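Local coordinates for protein WbmS, polysaccharide deacetylase involved in O-antigen biosynthesis (Bordetella bronchiseptica, PDB 3HFT) that probably removes acetyl groups from a polysaccharide during O-antigen biosynthesis, as a zinc-binding member of the polysaccharide deacetylase family, at residues L41-D46 with A67-T72; H211-T216 with V233-W238; L160-H165 with D200-L205. All coordinates share one frame; numbering follows the deposited sequence. Where two conformers were deposited one is given.

Contact 1: L41-D46 with A67-T72; sequences LTFDID and ATWFAT. With EDO (1,2-ethanediol), chain D.
Phe-43 and Trp-69 sit level on adjacent parallel strands, and their side chains run side by side, pointing the same way, with the rings stacked. From Phe-43 outward, CB rests against Trp-69 CE3 at 3.6 Å, and CG, set beside its own backbone N (chi1 -63°), lies 3.8 Å from Trp-69 CZ3. CD2 lies near Trp-69 CZ2, with Thr-68 O near the ring plane, while Trp-69 CH2 sits over the Phe-43 face, offset toward the rim. CE2 meets Ala-67 CB at the ring edge, at 3.8 Å. The phenyl and the six-membered indole ring thus make an offset stack, centroids 4.4 Å apart and planes 19° apart. Thr-56 of helix 50-63 packs against both side chains. The backbone of Phe-43 holds the pairing: its N donates to Thr-68 O (2.9 Å), its O accepts from Phe-70 N (2.7 Å). On the other face Asp-44 OD1 lies 3.4 Å from Phe-70 CD2 and is salt-bridged to Arg-125. Beyond the strand end, Asp-46 OD1 binds zinc together with His-92 and His-127. This is a beta-alpha-beta unit carrying a metal ligand just past a strand's C-terminal end, consistent with a polysaccharide deacetylase active site.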
loop_
_atom_site.group_PDB
_atom_site.type_symbol
_atom_site.label_atom_id
_atom_site.label_comp_id
_atom_site.label_asym_id
_atom_site.label_seq_id
_atom_site.Cartn_x
_atom_site.Cartn_y
_atom_site.Cartn_z
ATOM N N LEU A 41 7.484 -9.929 15.001
ATOM C CA LEU A 41 6.251 -10.706 15.046
ATOM C C LEU A 41 5.125 -9.750 15.395
ATOM O O LEU A 41 5.215 -8.982 16.389
ATOM C CB LEU A 41 6.343 -11.814 16.099
ATOM C CG LEU A 41 7.386 -12.918 15.887
ATOM C CD1 LEU A 41 7.452 -13.849 17.122
ATOM C CD2 LEU A 41 7.077 -13.697 14.633
ATOM N N THR A 42 4.088 -9.756 14.574
ATOM C CA THR A 42 2.943 -8.894 14.778
ATOM C C THR A 42 1.670 -9.747 14.772
ATOM O O THR A 42 1.572 -10.736 14.044
ATOM C CB THR A 42 2.868 -7.737 13.733
ATOM O OG1 THR A 42 2.535 -8.256 12.443
ATOM C CG2 THR A 42 4.192 -6.929 13.676
ATOM N N PHE A 43 0.714 -9.338 15.599
ATOM C CA PHE A 43 -0.527 -10.051 15.776
ATOM C C PHE A 43 -1.719 -9.137 15.598
ATOM O O PHE A 43 -1.889 -8.199 16.336
ATOM C CB PHE A 43 -0.520 -10.684 17.168
ATOM C CG PHE A 43 0.576 -11.700 17.330
ATOM C CD1 PHE A 43 0.358 -13.022 16.980
ATOM C CD2 PHE A 43 1.822 -11.320 17.784
ATOM C CE1 PHE A 43 1.378 -13.943 17.052
ATOM C CE2 PHE A 43 2.852 -12.225 17.876
ATOM C CZ PHE A 43 2.638 -13.534 17.503
ATOM N N ASP A 44 -2.510 -9.406 14.571
ATOM C CA ASP A 44 -3.769 -8.733 14.314
ATOM C C ASP A 44 -4.839 -9.555 15.081
ATOM O O ASP A 44 -5.156 -10.710 14.723
ATOM C CB ASP A 44 -4.105 -8.745 12.833
ATOM C CG ASP A 44 -3.197 -7.832 12.009
ATOM O OD1 ASP A 44 -2.414 -7.052 12.584
ATOM O OD2 ASP A 44 -3.296 -7.899 10.765
ATOM N N ILE A 45 -5.335 -8.977 16.151
ATOM C CA ILE A 45 -6.189 -9.713 17.098
ATOM C C ILE A 45 -7.506 -10.158 16.436
ATOM O O ILE A 45 -7.984 -11.245 16.691
ATOM C CB ILE A 45 -6.325 -8.918 18.412
ATOM C CG1 ILE A 45 -4.939 -8.839 19.108
ATOM C CG2 ILE A 45 -7.405 -9.544 19.365
ATOM C CD1 ILE A 45 -4.912 -7.991 20.417
ATOM N N ASP A 46 -8.049 -9.334 15.545
ATOM C CA ASP A 46 -9.267 -9.643 14.781
ATOM C C ASP A 46 -10.406 -10.235 15.609
ATOM O O ASP A 46 -10.984 -11.271 15.252
ATOM C CB ASP A 46 -8.953 -10.539 13.576
ATOM C CG ASP A 46 -8.303 -9.765 12.459
ATOM O OD1 ASP A 46 -7.768 -8.680 12.765
ATOM O OD2 ASP A 46 -8.313 -10.234 11.302
ATOM N N ALA A 67 7.076 -8.747 20.761
ATOM C CA ALA A 67 6.010 -8.856 19.787
ATOM C C ALA A 67 5.143 -7.597 19.836
ATOM O O ALA A 67 5.147 -6.870 20.829
ATOM C CB ALA A 67 5.172 -10.145 20.009
ATOM N N THR A 68 4.445 -7.321 18.742
ATOM C CA THR A 68 3.552 -6.167 18.661
ATOM C C THR A 68 2.142 -6.687 18.381
ATOM O O THR A 68 1.969 -7.569 17.557
ATOM C CB THR A 68 3.993 -5.234 17.562
ATOM O OG1 THR A 68 5.376 -4.910 17.759
ATOM C CG2 THR A 68 3.140 -3.971 17.561
ATOM N N TRP A 69 1.143 -6.119 19.059
ATOM C CA TRP A 69 -0.235 -6.654 19.038
ATOM C C TRP A 69 -1.157 -5.551 18.609
ATOM O O TRP A 69 -1.178 -4.487 19.247
ATOM C CB TRP A 69 -0.644 -7.136 20.457
ATOM C CG TRP A 69 0.297 -8.187 21.008
ATOM C CD1 TRP A 69 1.536 -7.970 21.507
ATOM C CD2 TRP A 69 0.102 -9.608 21.030
ATOM N NE1 TRP A 69 2.109 -9.142 21.897
ATOM C CE2 TRP A 69 1.255 -10.171 21.606
ATOM C CE3 TRP A 69 -0.957 -10.447 20.684
ATOM C CZ2 TRP A 69 1.417 -11.544 21.773
ATOM C CZ3 TRP A 69 -0.803 -11.822 20.850
ATOM C CH2 TRP A 69 0.376 -12.353 21.413
ATOM N N PHE A 70 -1.922 -5.776 17.550
ATOM C CA PHE A 70 -2.838 -4.737 17.073
ATOM C C PHE A 70 -4.263 -5.016 17.559
ATOM O O PHE A 70 -4.882 -5.993 17.156
ATOM C CB PHE A 70 -2.736 -4.590 15.561
ATOM C CG PHE A 70 -1.408 -4.099 15.103
ATOM C CD1 PHE A 70 -1.029 -2.768 15.295
ATOM C CD2 PHE A 70 -0.539 -4.935 14.432
ATOM C CE1 PHE A 70 0.180 -2.333 14.853
ATOM C CE2 PHE A 70 0.670 -4.469 13.988
ATOM C CZ PHE A 70 1.034 -3.176 14.217
ATOM N N ALA A 71 -4.753 -4.154 18.459
ATOM C CA ALA A 71 -6.029 -4.403 19.155
ATOM C C ALA A 71 -7.247 -3.982 18.350
ATOM O O ALA A 71 -7.278 -2.894 17.735
ATOM C CB ALA A 71 -6.040 -3.672 20.523
ATOM N N THR A 72 -8.256 -4.842 18.367
ATOM C CA THR A 72 -9.513 -4.602 17.680
ATOM C C THR A 72 -10.624 -4.162 18.619
ATOM O O THR A 72 -11.546 -3.469 18.218
ATOM C CB THR A 72 -10.000 -5.878 16.944
ATOM O OG1 THR A 72 -9.833 -7.036 17.786
ATOM C CG2 THR A 72 -9.236 -6.082 15.637
HETATM C C1 EDO D . -9.123 -14.171 8.822
HETATM O O1 EDO D . -8.190 -14.966 8.087
HETATM C C2 EDO D . -8.549 -13.845 10.204
HETATM O O2 EDO D . -9.146 -12.652 10.742
HETATM O O HOH W 1 6.958 -6.822 16.600
#

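Contact 2: H211-T216 with V233-W238; sequences HVYMNT and VDLIRW. With EDO (1,2-ethanediol), chain D.
Leu-235 wedges into the corner between Tyr-213 and Met-214, sending one methyl to each. Its CD2 lies 3.6 Å from Tyr-213 CD2, the two side chains slanting past each other. CD1 goes to Met-214, a selenomethionine whose chain runs at about a right angle to the leucine; Met-214 CE approaches Leu-235 CD1 at 3.8 Å. The bend at chi3 (75°) turns that CE so that it also reaches Trp-238 CB at 3.6 Å, where the methionine and tryptophan side chains lie alongside each other and point the same way. In Tyr-213, chi1 (-164°) puts CG anti to the backbone N. Its OH lies 3.9 Å from Ile-236 CB, the two side chains crossing at about a right angle. One water sits between Tyr-213 OH, at 2.7 Å, and Ile-236 N, which donates to it weakly. Across the contact the side chains otherwise meet by apolar packing. Earlier in the helix, His-211 NE2 donates almost straight (174°) to ethanediol O1, while its ND1 pairs with Thr-216 OG1. The 3-10 turn 235-238 packs on the last turn of helix 209-214, which ends in a Schellman motif with Asn-215 at positive phi and Thr-216 N bonded to His-211 O.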
loop_
_atom_site.group_PDB
_atom_site.type_symbol
_atom_site.label_atom_id
_atom_site.label_comp_id
_atom_site.label_asym_id
_atom_site.label_seq_id
_atom_site.Cartn_x
_atom_site.Cartn_y
_atom_site.Cartn_z
ATOM N N HIS A 211 -5.900 -18.271 13.862
ATOM C CA HIS A 211 -5.166 -19.258 13.047
ATOM C C HIS A 211 -4.089 -19.954 13.836
ATOM O O HIS A 211 -3.793 -21.126 13.603
ATOM C CB HIS A 211 -4.614 -18.634 11.768
ATOM C CG HIS A 211 -5.677 -18.115 10.863
ATOM N ND1 HIS A 211 -6.783 -18.858 10.532
ATOM C CD2 HIS A 211 -5.832 -16.915 10.260
ATOM C CE1 HIS A 211 -7.563 -18.149 9.739
ATOM N NE2 HIS A 211 -7.003 -16.967 9.551
ATOM N N VAL A 212 -3.489 -19.251 14.789
ATOM C CA VAL A 212 -2.504 -19.905 15.677
ATOM C C VAL A 212 -3.249 -20.953 16.518
ATOM O O VAL A 212 -2.788 -22.063 16.692
ATOM C CB VAL A 212 -1.750 -18.860 16.557
ATOM C CG1 VAL A 212 -0.808 -19.531 17.580
ATOM C CG2 VAL A 212 -0.958 -17.872 15.634
ATOM N N TYR A 213 -4.410 -20.603 17.045
ATOM C CA TYR A 213 -5.187 -21.549 17.839
ATOM C C TYR A 213 -5.580 -22.813 17.070
ATOM O O TYR A 213 -5.476 -23.913 17.596
ATOM C CB TYR A 213 -6.446 -20.879 18.397
ATOM C CG TYR A 213 -7.067 -21.681 19.510
ATOM C CD1 TYR A 213 -6.646 -21.520 20.838
ATOM C CD2 TYR A 213 -8.031 -22.638 19.248
ATOM C CE1 TYR A 213 -7.195 -22.255 21.858
ATOM C CE2 TYR A 213 -8.553 -23.403 20.272
ATOM C CZ TYR A 213 -8.132 -23.193 21.570
ATOM O OH TYR A 213 -8.678 -23.921 22.585
HETATM N N MSE A 214 -6.052 -22.656 15.843
HETATM C CA MSE A 214 -6.511 -23.807 15.039
HETATM C C MSE A 214 -5.408 -24.411 14.181
HETATM O O MSE A 214 -5.651 -25.401 13.499
HETATM C CB MSE A 214 -7.650 -23.402 14.089
HETATM C CG MSE A 214 -8.849 -22.730 14.801
HETATM SE SE MSE A 214 -10.306 -22.461 13.527
HETATM C CE MSE A 214 -10.684 -23.848 13.530
ATOM N N ASN A 215 -4.223 -23.806 14.192
ATOM C CA ASN A 215 -3.099 -24.276 13.366
ATOM C C ASN A 215 -3.521 -24.344 11.917
ATOM O O ASN A 215 -3.203 -25.286 11.185
ATOM C CB ASN A 215 -2.550 -25.611 13.847
ATOM C CG ASN A 215 -1.269 -26.033 13.111
ATOM O OD1 ASN A 215 -0.440 -25.195 12.735
ATOM N ND2 ASN A 215 -1.107 -27.337 12.916
ATOM N N THR A 216 -4.180 -23.281 11.488
ATOM C CA THR A 216 -4.755 -23.219 10.150
ATOM C C THR A 216 -3.737 -23.444 9.028
ATOM O O THR A 216 -2.717 -22.758 8.942
ATOM C CB THR A 216 -5.405 -21.852 9.888
ATOM O OG1 THR A 216 -6.366 -21.598 10.908
ATOM C CG2 THR A 216 -6.053 -21.792 8.497
ATOM N N VAL A 233 -14.899 -25.082 24.460
ATOM C CA VAL A 233 -14.947 -26.519 24.611
ATOM C C VAL A 233 -14.720 -27.216 23.286
ATOM O O VAL A 233 -13.944 -28.136 23.199
ATOM C CB VAL A 233 -16.322 -26.967 25.162
ATOM C CG1 VAL A 233 -16.449 -28.501 25.160
ATOM C CG2 VAL A 233 -16.558 -26.388 26.572
ATOM N N ASP A 234 -15.380 -26.766 22.234
ATOM C CA ASP A 234 -15.311 -27.452 20.959
ATOM C C ASP A 234 -14.183 -26.994 20.018
ATOM O O ASP A 234 -13.756 -27.756 19.151
ATOM C CB ASP A 234 -16.612 -27.243 20.200
ATOM C CG ASP A 234 -17.766 -28.079 20.732
ATOM O OD1 ASP A 234 -17.627 -28.732 21.813
ATOM O OD2 ASP A 234 -18.817 -28.044 20.034
ATOM N N LEU A 235 -13.734 -25.748 20.130
ATOM C CA LEU A 235 -12.794 -25.236 19.130
ATOM C C LEU A 235 -11.515 -26.041 19.034
ATOM O O LEU A 235 -10.969 -26.215 17.932
ATOM C CB LEU A 235 -12.487 -23.748 19.351
ATOM C CG LEU A 235 -11.694 -23.063 18.216
ATOM C CD1 LEU A 235 -12.402 -23.218 16.860
ATOM C CD2 LEU A 235 -11.370 -21.565 18.521
ATOM N N ILE A 236 -11.022 -26.527 20.168
ATOM C CA ILE A 236 -9.757 -27.262 20.196
ATOM C C ILE A 236 -9.821 -28.539 19.301
ATOM O O ILE A 236 -8.788 -28.996 18.767
ATOM C CB ILE A 236 -9.397 -27.656 21.668
ATOM C CG1 ILE A 236 -8.016 -28.320 21.746
ATOM C CG2 ILE A 236 -10.445 -28.561 22.281
ATOM C CD1 ILE A 236 -6.942 -27.461 21.237
ATOM N N ARG A 237 -11.030 -29.086 19.131
ATOM C CA ARG A 237 -11.240 -30.293 18.312
ATOM C C ARG A 237 -10.947 -30.008 16.820
ATOM O O ARG A 237 -10.658 -30.909 16.062
ATOM C CB ARG A 237 -12.656 -30.821 18.465
ATOM C CG ARG A 237 -12.994 -31.326 19.873
ATOM C CD ARG A 237 -14.318 -31.934 19.928
ATOM N NE ARG A 237 -14.403 -33.114 19.071
ATOM C CZ ARG A 237 -15.553 -33.641 18.668
ATOM N NH1 ARG A 237 -16.708 -33.167 19.107
ATOM N NH2 ARG A 237 -15.566 -34.670 17.848
ATOM N N TRP A 238 -11.029 -28.750 16.429
ATOM C CA TRP A 238 -10.738 -28.334 15.058
ATOM C C TRP A 238 -9.274 -27.993 14.793
ATOM O O TRP A 238 -8.928 -27.644 13.663
ATOM C CB TRP A 238 -11.579 -27.125 14.692
ATOM C CG TRP A 238 -13.007 -27.422 14.588
ATOM C CD1 TRP A 238 -13.910 -27.482 15.591
ATOM C CD2 TRP A 238 -13.713 -27.653 13.386
ATOM N NE1 TRP A 238 -15.155 -27.734 15.083
ATOM C CE2 TRP A 238 -15.056 -27.848 13.722
ATOM C CE3 TRP A 238 -13.332 -27.697 12.038
ATOM C CZ2 TRP A 238 -16.021 -28.108 12.768
ATOM C CZ3 TRP A 238 -14.275 -27.955 11.099
ATOM C CH2 TRP A 238 -15.601 -28.133 11.449
HETATM C C1 EDO D . -9.123 -14.171 8.822
HETATM O O1 EDO D . -8.190 -14.966 8.087
HETATM C C2 EDO D . -8.549 -13.845 10.204
HETATM O O2 EDO D . -9.146 -12.652 10.742
HETATM O O HOH W 2 -11.120 -25.025 22.685
#

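Contact 3: L160-H165 with D200-L205; sequences LQPWRH and DGINVL
Leu-160 O receives the backbone N-H of Ile-202 at 2.9 Å, from above the carbonyl plane, 41° out of it. Gly-201 CA comes within 3.0 Å of the same oxygen, and this close approach suits a glycine, because a CB there would crowd Leu-160 O. Ile-202 then lays CG2, tucked between its own backbone N and carbonyl carbon, against segment 160-165: the methyl is 4.0 Å from Leu-160 CB and 4.1 Å from Pro-162 CD. Its CD1 reaches the same proline carbon, the two side chains crossing at a slant. Gln-161 adds a second, less certain polar link, since it was deposited in two conformers: in the one described here the chain bends at chi2 (-74°), and NE2 donates to Asp-200 O at 2.8 Å, the oxygen lying 19° out of the amide plane. In this conformer OE1 is bonded to Trp-35 NE1, giving both ends of the amide partners. Segment 160-165 leads into the short strand 163-164, which pairs with strand 171-172; Arg-164 O bonds Tyr-185 of the second subunit. Segment 200-205 enters strand 203-207, with Ile-202 packing on Phe-40 of neighbouring strand 39-44 and Leu-205 on Phe-248 of helix 245-256.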
loop_
_atom_site.group_PDB
_atom_site.type_symbol
_atom_site.label_atom_id
_atom_site.label_comp_id
_atom_site.label_asym_id
_atom_site.label_seq_id
_atom_site.Cartn_x
_atom_site.Cartn_y
_atom_site.Cartn_z
ATOM N N LEU A 160 13.267 -5.635 1.552
ATOM C CA LEU A 160 12.467 -4.589 2.186
ATOM C C LEU A 160 13.178 -3.823 3.253
ATOM O O LEU A 160 14.027 -4.391 3.972
ATOM C CB LEU A 160 11.261 -5.214 2.795
ATOM C CG LEU A 160 10.249 -5.818 1.821
ATOM C CD1 LEU A 160 9.167 -6.529 2.601
ATOM C CD2 LEU A 160 9.668 -4.715 0.894
ATOM N N GLN A 161 12.797 -2.549 3.376
ATOM C CA GLN A 161 13.339 -1.604 4.349
ATOM C C GLN A 161 12.181 -0.647 4.723
ATOM O O GLN A 161 11.380 -0.277 3.850
ATOM C CB GLN A 161 14.479 -0.768 3.696
ATOM C CG GLN A 161 15.520 -1.557 2.840
ATOM C CD GLN A 161 16.482 -2.369 3.686
ATOM O OE1 GLN A 161 16.546 -2.159 4.888
ATOM N NE2 GLN A 161 17.251 -3.285 3.061
ATOM N N PRO A 162 12.096 -0.205 5.993
ATOM C CA PRO A 162 11.073 0.782 6.318
ATOM C C PRO A 162 11.530 2.115 5.686
ATOM O O PRO A 162 12.699 2.259 5.337
ATOM C CB PRO A 162 11.141 0.860 7.855
ATOM C CG PRO A 162 12.597 0.593 8.130
ATOM C CD PRO A 162 12.981 -0.459 7.134
ATOM N N TRP A 163 10.617 3.063 5.525
ATOM C CA TRP A 163 10.941 4.351 4.949
ATOM C C TRP A 163 10.134 5.474 5.584
ATOM O O TRP A 163 9.121 5.235 6.229
ATOM C CB TRP A 163 10.755 4.317 3.420
ATOM C CG TRP A 163 9.388 4.200 2.901
ATOM C CD1 TRP A 163 8.533 5.230 2.666
ATOM C CD2 TRP A 163 8.687 3.002 2.502
ATOM N NE1 TRP A 163 7.362 4.764 2.161
ATOM C CE2 TRP A 163 7.427 3.403 2.036
ATOM C CE3 TRP A 163 9.005 1.646 2.508
ATOM C CZ2 TRP A 163 6.483 2.506 1.578
ATOM C CZ3 TRP A 163 8.086 0.748 2.052
ATOM C CH2 TRP A 163 6.816 1.174 1.593
ATOM N N ARG A 164 10.604 6.709 5.414
ATOM C CA ARG A 164 9.904 7.862 5.938
ATOM C C ARG A 164 8.710 8.218 5.061
ATOM O O ARG A 164 8.861 8.380 3.848
ATOM C CB ARG A 164 10.798 9.087 5.951
ATOM C CG ARG A 164 11.959 8.973 6.869
ATOM C CD ARG A 164 12.912 10.119 6.659
ATOM N NE ARG A 164 14.292 9.701 6.940
ATOM C CZ ARG A 164 14.902 9.798 8.118
ATOM N NH1 ARG A 164 14.285 10.312 9.189
ATOM N NH2 ARG A 164 16.160 9.379 8.219
ATOM N N HIS A 165 7.551 8.412 5.690
ATOM C CA HIS A 165 6.380 8.918 4.978
ATOM C C HIS A 165 6.520 10.435 4.821
ATOM O O HIS A 165 7.247 11.071 5.591
ATOM C CB HIS A 165 5.110 8.559 5.719
ATOM C CG HIS A 165 3.867 8.851 4.947
ATOM N ND1 HIS A 165 3.688 8.413 3.656
ATOM C CD2 HIS A 165 2.738 9.517 5.281
ATOM C CE1 HIS A 165 2.517 8.828 3.216
ATOM N NE2 HIS A 165 1.921 9.506 4.176
ATOM N N ASP A 200 19.255 -9.048 5.049
ATOM C CA ASP A 200 19.558 -7.698 4.588
ATOM C C ASP A 200 18.341 -6.762 4.530
ATOM O O ASP A 200 18.453 -5.651 4.018
ATOM C CB ASP A 200 20.198 -7.726 3.188
ATOM C CG ASP A 200 19.440 -8.619 2.181
ATOM O OD1 ASP A 200 18.477 -9.332 2.532
ATOM O OD2 ASP A 200 19.871 -8.631 1.014
ATOM N N GLY A 201 17.223 -7.192 5.080
ATOM C CA GLY A 201 16.017 -6.376 5.068
ATOM C C GLY A 201 15.283 -6.497 6.372
ATOM O O GLY A 201 15.770 -7.144 7.315
ATOM N N ILE A 202 14.125 -5.845 6.447
ATOM C CA ILE A 202 13.247 -5.946 7.587
ATOM C C ILE A 202 12.283 -7.107 7.412
ATOM O O ILE A 202 11.743 -7.301 6.329
ATOM C CB ILE A 202 12.501 -4.596 7.835
ATOM C CG1 ILE A 202 11.882 -4.614 9.231
ATOM C CG2 ILE A 202 11.468 -4.298 6.729
ATOM C CD1 ILE A 202 11.199 -3.320 9.577
ATOM N N ASN A 203 12.054 -7.897 8.473
ATOM C CA ASN A 203 11.197 -9.086 8.407
ATOM C C ASN A 203 9.997 -9.008 9.346
ATOM O O ASN A 203 10.102 -9.348 10.540
ATOM C CB ASN A 203 12.027 -10.315 8.782
ATOM C CG ASN A 203 13.228 -10.507 7.879
ATOM O OD1 ASN A 203 13.123 -11.184 6.835
ATOM N ND2 ASN A 203 14.399 -10.001 8.304
ATOM N N VAL A 204 8.878 -8.497 8.845
ATOM C CA VAL A 204 7.674 -8.352 9.644
ATOM C C VAL A 204 6.694 -9.446 9.204
ATOM O O VAL A 204 6.436 -9.632 7.993
ATOM C CB VAL A 204 7.051 -6.936 9.511
ATOM C CG1 VAL A 204 5.862 -6.785 10.472
ATOM C CG2 VAL A 204 8.095 -5.832 9.733
ATOM N N LEU A 205 6.192 -10.204 10.184
ATOM C CA LEU A 205 5.222 -11.267 9.915
ATOM C C LEU A 205 3.955 -10.941 10.679
ATOM O O LEU A 205 4.019 -10.363 11.776
ATOM C CB LEU A 205 5.766 -12.641 10.331
ATOM C CG LEU A 205 7.004 -13.164 9.596
ATOM C CD1 LEU A 205 8.311 -12.711 10.292
ATOM C CD2 LEU A 205 7.008 -14.674 9.511
#

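How the contacts relate
Along the chain the contacts come in series, contact 1, then contact 3, then contact 2. Contact 1 lies in the core, its centre about 4 Å from the chain's centre, and shares the parallel sheet with contact 3: strands 39-44 and 203-207 are neighbours, joined where Thr-42 OG1 meets Leu-205 O and Thr-42 CG2 packs on Val-204 CG1. Strand 203-207 is followed by helix 209-214, which carries contact 2. Contacts 2 and 3 have centres about 32 Å apart, on opposite sides of the chain's centre. Contacts 1 and 2, centres about 18 Å apart, do not touch, yet one ethanediol, probably from the crystallisation liquor, is hydrogen-bonded by Asp-46 and His-211 and so bridges the two.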